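Local coordinates for protein tumor necrosis factor receptor superfamily member 16 (Rattus norvegicus, PDB 1SG1) that probably serves as a low-affinity cell-surface receptor that binds nerve growth factor and related neurotrophins through an elongated run of cysteine-rich repeats, at residues S46-S50 / A51-C55; Q148-C152 / T153-D157. All blocks are in the same frame, centred on the assembly; numbering follows the deposited sequence.

Contacts 1 and 2 belong to two different cysteine-rich regions of one long, thin receptor chain. They come in series: the 46-55 loop is complete well before the 148-157 loop begins. Contact 1 lies between strands 44-45 and 56-57 in the region spanning 39-79, whereas contact 2 follows strand 137-138 in the region spanning 121-160. Their centres are 64 Å apart, on opposite sides of the chain's centre, and their nearest atoms stay about 48 Å from each other. Neither loop can therefore brace the other directly. Each is a local turn that holds one half-cystine, Cys55 or Cys152, consistent with a rod of separately disulfide-bonded modules.

Contact 1 (S46-S50 / A51-C55); sequences SDVVS and ATEPC
Ser50 OG accepts a hydrogen bond from the backbone N of Thr52 at 3.2 Å, with 142° at the hydrogen, and this bond defines the tight half of the contact. A second N-H, that of Glu53, approaches the same oxygen, but its 122° angle makes it weak. The hydroxyl is placed for both because it stands opposite the backbone N of its own residue (chi1 175°), which swings it over the chain that follows. The aliphatic part of Glu53 then packs against it, CG lying 3.3 Å from Ser50 OG, before the bend at chi2 carries the carboxylate away. Thr52 CG2 is placed only 2.9 Å from Ser50 OG, a spacing short enough for a carbon and an oxygen that the methyl's modelled position is doubtful. Replacing Ser50 with an alanine would probably leave the Thr52 and Glu53 amides without this shared acceptor and the turn freer to change its shape.

Toward the mouth of the loop the packing is much looser. Val48 CG1 meets Glu53 CB at 4.0 Å, a single van der Waals touch at the surface. Ser46 and Pro54 are joined through a water, which donates to Ser46 OG at 3.0 Å and to Pro54 O at 2.6 Å; Ser46 OG is also hydrogen-bonded to Glu23 O. Behind the turn, Ala51 is buried against Thr6 and Ala18, while Val49 packs on a polar side chain of another protein chain. A serine oxygen receiving the N-H two residues ahead is an ST turn, here within a loop of a TNF-receptor cysteine-rich region whose Cys55 is disulfide-bonded to Cys39.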
ATOM      1  N   SER C  46     -15.259   7.489 -14.901  1.00 32.78           N
ATOM      2  CA  SER C  46     -15.668   6.950 -16.181  1.00 34.28           C
ATOM      3  C   SER C  46     -14.472   6.200 -16.701  1.00 35.07           C
ATOM      4  O   SER C  46     -13.536   6.806 -17.195  1.00 37.14           O
ATOM      5  CB  SER C  46     -16.033   8.058 -17.174  1.00 35.96           C
ATOM      6  OG  SER C  46     -16.370   7.513 -18.452  1.00 39.91           O
ATOM      7  N   ASP C  47     -14.500   4.879 -16.583  1.00 38.45           N
ATOM      8  CA  ASP C  47     -13.402   4.043 -17.064  1.00 39.59           C
ATOM      9  C   ASP C  47     -13.683   3.504 -18.453  1.00 41.75           C
ATOM     10  O   ASP C  47     -13.005   2.580 -18.894  1.00 43.31           O
ATOM     11  CB  ASP C  47     -13.201   2.852 -16.135  1.00 40.19           C
ATOM     12  CG  ASP C  47     -14.424   1.951 -16.073  1.00 36.63           C
ATOM     13  OD1 ASP C  47     -14.320   0.834 -15.524  1.00 37.28           O
ATOM     14  OD2 ASP C  47     -15.485   2.362 -16.570  1.00 34.77           O
ATOM     15  N   VAL C  48     -14.675   4.080 -19.134  1.00 43.39           N
ATOM     16  CA  VAL C  48     -15.076   3.641 -20.469  1.00 45.14           C
ATOM     17  C   VAL C  48     -15.232   4.773 -21.510  1.00 45.87           C
ATOM     18  O   VAL C  48     -15.804   5.822 -21.225  1.00 43.18           O
ATOM     19  CB  VAL C  48     -16.410   2.857 -20.378  1.00 47.58           C
ATOM     20  CG1 VAL C  48     -17.542   3.797 -19.982  1.00 47.61           C
ATOM     21  CG2 VAL C  48     -16.711   2.174 -21.700  1.00 49.42           C
ATOM     22  N   VAL C  49     -14.689   4.566 -22.705  1.00 47.86           N
ATOM     23  CA  VAL C  49     -14.814   5.555 -23.773  1.00 51.36           C
ATOM     24  C   VAL C  49     -16.112   5.172 -24.453  1.00 52.11           C
ATOM     25  O   VAL C  49     -16.138   4.355 -25.361  1.00 52.48           O
ATOM     26  CB  VAL C  49     -13.643   5.493 -24.783  1.00 52.37           C
ATOM     27  CG1 VAL C  49     -12.379   6.026 -24.141  1.00 53.62           C
ATOM     28  CG2 VAL C  49     -13.412   4.065 -25.242  1.00 56.89           C
ATOM     29  N   SER C  50     -17.191   5.775 -23.970  1.00 53.41           N
ATOM     30  CA  SER C  50     -18.533   5.503 -24.424  1.00 53.25           C
ATOM     31  C   SER C  50     -19.314   6.782 -24.724  1.00 55.39           C
ATOM     32  O   SER C  50     -19.100   7.818 -24.094  1.00 54.50           O
ATOM     33  CB  SER C  50     -19.230   4.695 -23.329  1.00 51.76           C
ATOM     34  OG  SER C  50     -20.583   4.460 -23.618  1.00 50.39           O
ATOM     35  N   ALA C  51     -20.221   6.694 -25.697  1.00 57.20           N
ATOM     36  CA  ALA C  51     -21.060   7.817 -26.086  1.00 58.99           C
ATOM     37  C   ALA C  51     -22.473   7.566 -25.586  1.00 60.47           C
ATOM     38  O   ALA C  51     -23.438   8.039 -26.171  1.00 62.17           O
ATOM     39  CB  ALA C  51     -21.065   7.975 -27.595  1.00 59.71           C
ATOM     40  N   THR C  52     -22.585   6.822 -24.493  1.00 61.94           N
ATOM     41  CA  THR C  52     -23.882   6.505 -23.913  1.00 63.91           C
ATOM     42  C   THR C  52     -23.790   6.355 -22.392  1.00 64.77           C
ATOM     43  O   THR C  52     -24.813   6.250 -21.700  1.00 65.73           O
ATOM     44  CB  THR C  52     -24.433   5.197 -24.513  1.00 65.36           C
ATOM     45  OG1 THR C  52     -25.536   4.730 -23.725  1.00 65.75           O
ATOM     46  CG2 THR C  52     -23.348   4.137 -24.556  1.00 63.97           C
ATOM     47  N   GLU C  53     -22.563   6.359 -21.877  1.00 63.08           N
ATOM     48  CA  GLU C  53     -22.329   6.203 -20.446  1.00 62.01           C
ATOM     49  C   GLU C  53     -21.932   7.475 -19.709  1.00 59.03           C
ATOM     50  O   GLU C  53     -20.963   8.137 -20.073  1.00 57.37           O
ATOM     51  CB  GLU C  53     -21.267   5.134 -20.226  1.00 65.41           C
ATOM     52  CG  GLU C  53     -21.742   3.773 -20.634  1.00 69.68           C
ATOM     53  CD  GLU C  53     -22.893   3.313 -19.776  1.00 72.61           C
ATOM     54  OE1 GLU C  53     -22.639   2.950 -18.605  1.00 75.78           O
ATOM     55  OE2 GLU C  53     -24.048   3.328 -20.260  1.00 73.41           O
ATOM     56  N   PRO C  54     -22.678   7.818 -18.643  1.00 56.07           N
ATOM     57  CA  PRO C  54     -22.460   9.002 -17.804  1.00 55.29           C
ATOM     58  C   PRO C  54     -21.447   8.673 -16.711  1.00 54.27           C
ATOM     59  O   PRO C  54     -21.098   7.514 -16.535  1.00 53.18           O
ATOM     60  CB  PRO C  54     -23.836   9.235 -17.216  1.00 54.46           C
ATOM     61  CG  PRO C  54     -24.253   7.815 -16.905  1.00 52.81           C
ATOM     62  CD  PRO C  54     -23.855   7.063 -18.169  1.00 54.79           C
ATOM     63  N   CYS C  55     -20.981   9.673 -15.971  1.00 53.03           N
ATOM     64  CA  CYS C  55     -20.037   9.381 -14.898  1.00 51.39           C
ATOM     65  C   CYS C  55     -20.796   8.633 -13.831  1.00 50.64           C
ATOM     66  O   CYS C  55     -21.792   9.125 -13.311  1.00 49.93           O
ATOM     67  CB  CYS C  55     -19.440  10.646 -14.278  1.00 50.03           C
ATOM     68  SG  CYS C  55     -18.349  11.619 -15.360  1.00 51.10           S
TER
HETATM   69  O   HOH W   1     -18.974   6.394 -17.522  1.00 43.46           O

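Contact 2 (Q148-C152 / T153-D157); sequences QLREC and TPWAD
Arg150 runs out straight from CG to NE, with CG anti to the backbone N (chi1 176°), and this carries its guanidinium across Ala156 to the indole of Trp155. Both NE and NH2 of Arg150 lie 3.8 Å from Ala156 CB, so the methyl meets the charged group through van der Waals contact. Farther on, Trp155 NE1 sits at the guanidinium edge, close to its plane and 3.9 Å from Arg150 NH2. The two flat groups stand almost perpendicular, at 82°, so they do not stack, and NH2 reaches the indole obliquely. The indole is held in a folded-back position, its CG lying between the backbone N and carbonyl carbon of its own residue (chi1 60°). That turn brings one ring face over Thr153 OG1, which lies 3.3 Å from the ring plane above its centre.

Thr153 to Ala156 form a type I beta-turn with Pro154 and Trp155 at its corners, part of a loop in a TNF-receptor cysteine-rich region. The bond that defines the turn, from Ala156 N to Thr153 O, is long and weak at 3.4 Å; the firmer one runs the other way, Thr153 N donating to Ala156 O at 3.0 Å, and ties the two arms together at the base of the turn. Thr153 OG1 adds two further weak acceptor contacts, with the N-H groups of Trp155 and Ala156.

On the disulfide side, Ala156 O also takes a CA-H...O contact from Cys152 CA at 3.5 Å. Cys152 SG, bonded to Cys139, packs 3.9 Å from Asp157 CA. The carboxylate of Asp157 has its polar partner outside the turn, OD1 accepting from Thr140 N. The Trp155 side chain touches Val102, in the loop of the preceding cysteine-rich region.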
ATOM      1  N   GLN C 148      16.946 -24.422  34.764  1.00 38.82           N
ATOM      2  CA  GLN C 148      15.738 -24.429  33.942  1.00 36.79           C
ATOM      3  C   GLN C 148      14.571 -24.316  34.896  1.00 37.38           C
ATOM      4  O   GLN C 148      14.069 -25.328  35.366  1.00 37.53           O
ATOM      5  CB  GLN C 148      15.629 -25.733  33.155  1.00 38.36           C
ATOM      6  CG  GLN C 148      14.509 -25.756  32.103  1.00 35.28           C
ATOM      7  CD  GLN C 148      14.788 -26.713  30.961  1.00 29.01           C
ATOM      8  OE1 GLN C 148      14.511 -26.414  29.809  1.00 31.97           O
ATOM      9  NE2 GLN C 148      15.335 -27.867  31.277  1.00 33.60           N
ATOM     10  N   LEU C 149      14.169 -23.083  35.190  1.00 35.30           N
ATOM     11  CA  LEU C 149      13.084 -22.791  36.108  1.00 35.20           C
ATOM     12  C   LEU C 149      11.762 -23.330  35.607  1.00 35.21           C
ATOM     13  O   LEU C 149      10.943 -23.818  36.370  1.00 30.46           O
ATOM     14  CB  LEU C 149      12.974 -21.278  36.302  1.00 39.95           C
ATOM     15  CG  LEU C 149      14.039 -20.606  37.164  1.00 38.90           C
ATOM     16  CD1 LEU C 149      14.203 -19.147  36.764  1.00 38.57           C
ATOM     17  CD2 LEU C 149      13.647 -20.748  38.618  1.00 39.34           C
ATOM     18  N   ARG C 150      11.567 -23.211  34.305  1.00 37.54           N
ATOM     19  CA  ARG C 150      10.366 -23.683  33.638  1.00 38.55           C
ATOM     20  C   ARG C 150      10.800 -24.229  32.278  1.00 37.71           C
ATOM     21  O   ARG C 150      11.628 -23.627  31.610  1.00 34.88           O
ATOM     22  CB  ARG C 150       9.377 -22.525  33.477  1.00 42.41           C
ATOM     23  CG  ARG C 150       8.127 -22.877  32.696  1.00 47.44           C
ATOM     24  CD  ARG C 150       7.069 -21.772  32.775  1.00 49.81           C
ATOM     25  NE  ARG C 150       5.802 -22.223  32.198  1.00 53.20           N
ATOM     26  CZ  ARG C 150       4.607 -21.764  32.561  1.00 52.79           C
ATOM     27  NH1 ARG C 150       4.510 -20.834  33.506  1.00 53.68           N
ATOM     28  NH2 ARG C 150       3.509 -22.238  31.978  1.00 52.75           N
ATOM     29  N   GLU C 151      10.266 -25.380  31.887  1.00 37.00           N
ATOM     30  CA  GLU C 151      10.611 -25.985  30.603  1.00 37.88           C
ATOM     31  C   GLU C 151       9.706 -25.481  29.504  1.00 37.80           C
ATOM     32  O   GLU C 151       8.635 -24.966  29.767  1.00 38.31           O
ATOM     33  CB  GLU C 151      10.509 -27.503  30.681  1.00 40.82           C
ATOM     34  CG  GLU C 151       9.174 -27.985  31.195  1.00 44.27           C
ATOM     35  CD  GLU C 151       9.237 -29.391  31.746  1.00 46.48           C
ATOM     36  OE1 GLU C 151       9.411 -30.342  30.946  1.00 46.19           O
ATOM     37  OE2 GLU C 151       9.117 -29.535  32.986  1.00 46.80           O
ATOM     38  N   CYS C 152      10.156 -25.628  28.268  1.00 38.11           N
ATOM     39  CA  CYS C 152       9.396 -25.194  27.115  1.00 37.61           C
ATOM     40  C   CYS C 152       8.264 -26.162  26.800  1.00 38.08           C
ATOM     41  O   CYS C 152       8.502 -27.360  26.655  1.00 34.69           O
ATOM     42  CB  CYS C 152      10.307 -25.106  25.890  1.00 40.43           C
ATOM     43  SG  CYS C 152       9.716 -24.014  24.558  1.00 39.76           S
ATOM     44  N   THR C 153       7.041 -25.631  26.731  1.00 36.96           N
ATOM     45  CA  THR C 153       5.865 -26.403  26.342  1.00 35.98           C
ATOM     46  C   THR C 153       5.329 -25.691  25.120  1.00 36.31           C
ATOM     47  O   THR C 153       5.796 -24.606  24.777  1.00 35.45           O
ATOM     48  CB  THR C 153       4.770 -26.410  27.394  1.00 36.53           C
ATOM     49  OG1 THR C 153       4.437 -25.063  27.754  1.00 38.31           O
ATOM     50  CG2 THR C 153       5.227 -27.193  28.609  1.00 41.70           C
ATOM     51  N   PRO C 154       4.356 -26.290  24.430  1.00 37.07           N
ATOM     52  CA  PRO C 154       3.872 -25.559  23.262  1.00 36.10           C
ATOM     53  C   PRO C 154       3.259 -24.182  23.553  1.00 34.53           C
ATOM     54  O   PRO C 154       3.050 -23.406  22.642  1.00 36.98           O
ATOM     55  CB  PRO C 154       2.885 -26.542  22.626  1.00 37.16           C
ATOM     56  CG  PRO C 154       2.435 -27.386  23.775  0.10 37.28           C
ATOM     57  CD  PRO C 154       3.708 -27.606  24.541  0.10 37.03           C
ATOM     58  N   TRP C 155       2.999 -23.859  24.818  1.00 35.39           N
ATOM     59  CA  TRP C 155       2.393 -22.567  25.151  1.00 34.08           C
ATOM     60  C   TRP C 155       3.240 -21.587  25.960  1.00 32.62           C
ATOM     61  O   TRP C 155       2.859 -20.441  26.147  1.00 32.31           O
ATOM     62  CB  TRP C 155       1.034 -22.778  25.837  1.00 34.09           C
ATOM     63  CG  TRP C 155       1.098 -23.536  27.097  1.00 32.00           C
ATOM     64  CD1 TRP C 155       1.231 -23.033  28.354  1.00 32.13           C
ATOM     65  CD2 TRP C 155       1.101 -24.955  27.226  1.00 32.93           C
ATOM     66  NE1 TRP C 155       1.321 -24.058  29.267  1.00 35.27           N
ATOM     67  CE2 TRP C 155       1.243 -25.248  28.598  1.00 32.32           C
ATOM     68  CE3 TRP C 155       1.000 -26.009  26.315  1.00 31.44           C
ATOM     69  CZ2 TRP C 155       1.289 -26.553  29.079  1.00 35.91           C
ATOM     70  CZ3 TRP C 155       1.045 -27.311  26.796  1.00 35.24           C
ATOM     71  CH2 TRP C 155       1.187 -27.573  28.164  1.00 32.40           C
ATOM     72  N   ALA C 156       4.383 -22.022  26.452  1.00 32.54           N
ATOM     73  CA  ALA C 156       5.249 -21.099  27.171  1.00 34.11           C
ATOM     74  C   ALA C 156       6.698 -21.463  26.934  1.00 35.17           C
ATOM     75  O   ALA C 156       7.072 -22.627  26.974  1.00 35.71           O
ATOM     76  CB  ALA C 156       4.934 -21.098  28.650  1.00 34.05           C
ATOM     77  N   ASP C 157       7.510 -20.454  26.657  1.00 37.88           N
ATOM     78  CA  ASP C 157       8.938 -20.655  26.410  1.00 39.89           C
ATOM     79  C   ASP C 157       9.664 -21.014  27.708  1.00 40.15           C
ATOM     80  O   ASP C 157       9.166 -20.758  28.801  1.00 39.05           O
ATOM     81  CB  ASP C 157       9.538 -19.383  25.806  1.00 38.44           C
ATOM     82  CG  ASP C 157      11.033 -19.479  25.591  1.00 37.92           C
ATOM     83  OD1 ASP C 157      11.533 -20.540  25.161  1.00 39.33           O
ATOM     84  OD2 ASP C 157      11.710 -18.475  25.840  1.00 33.59           O
TER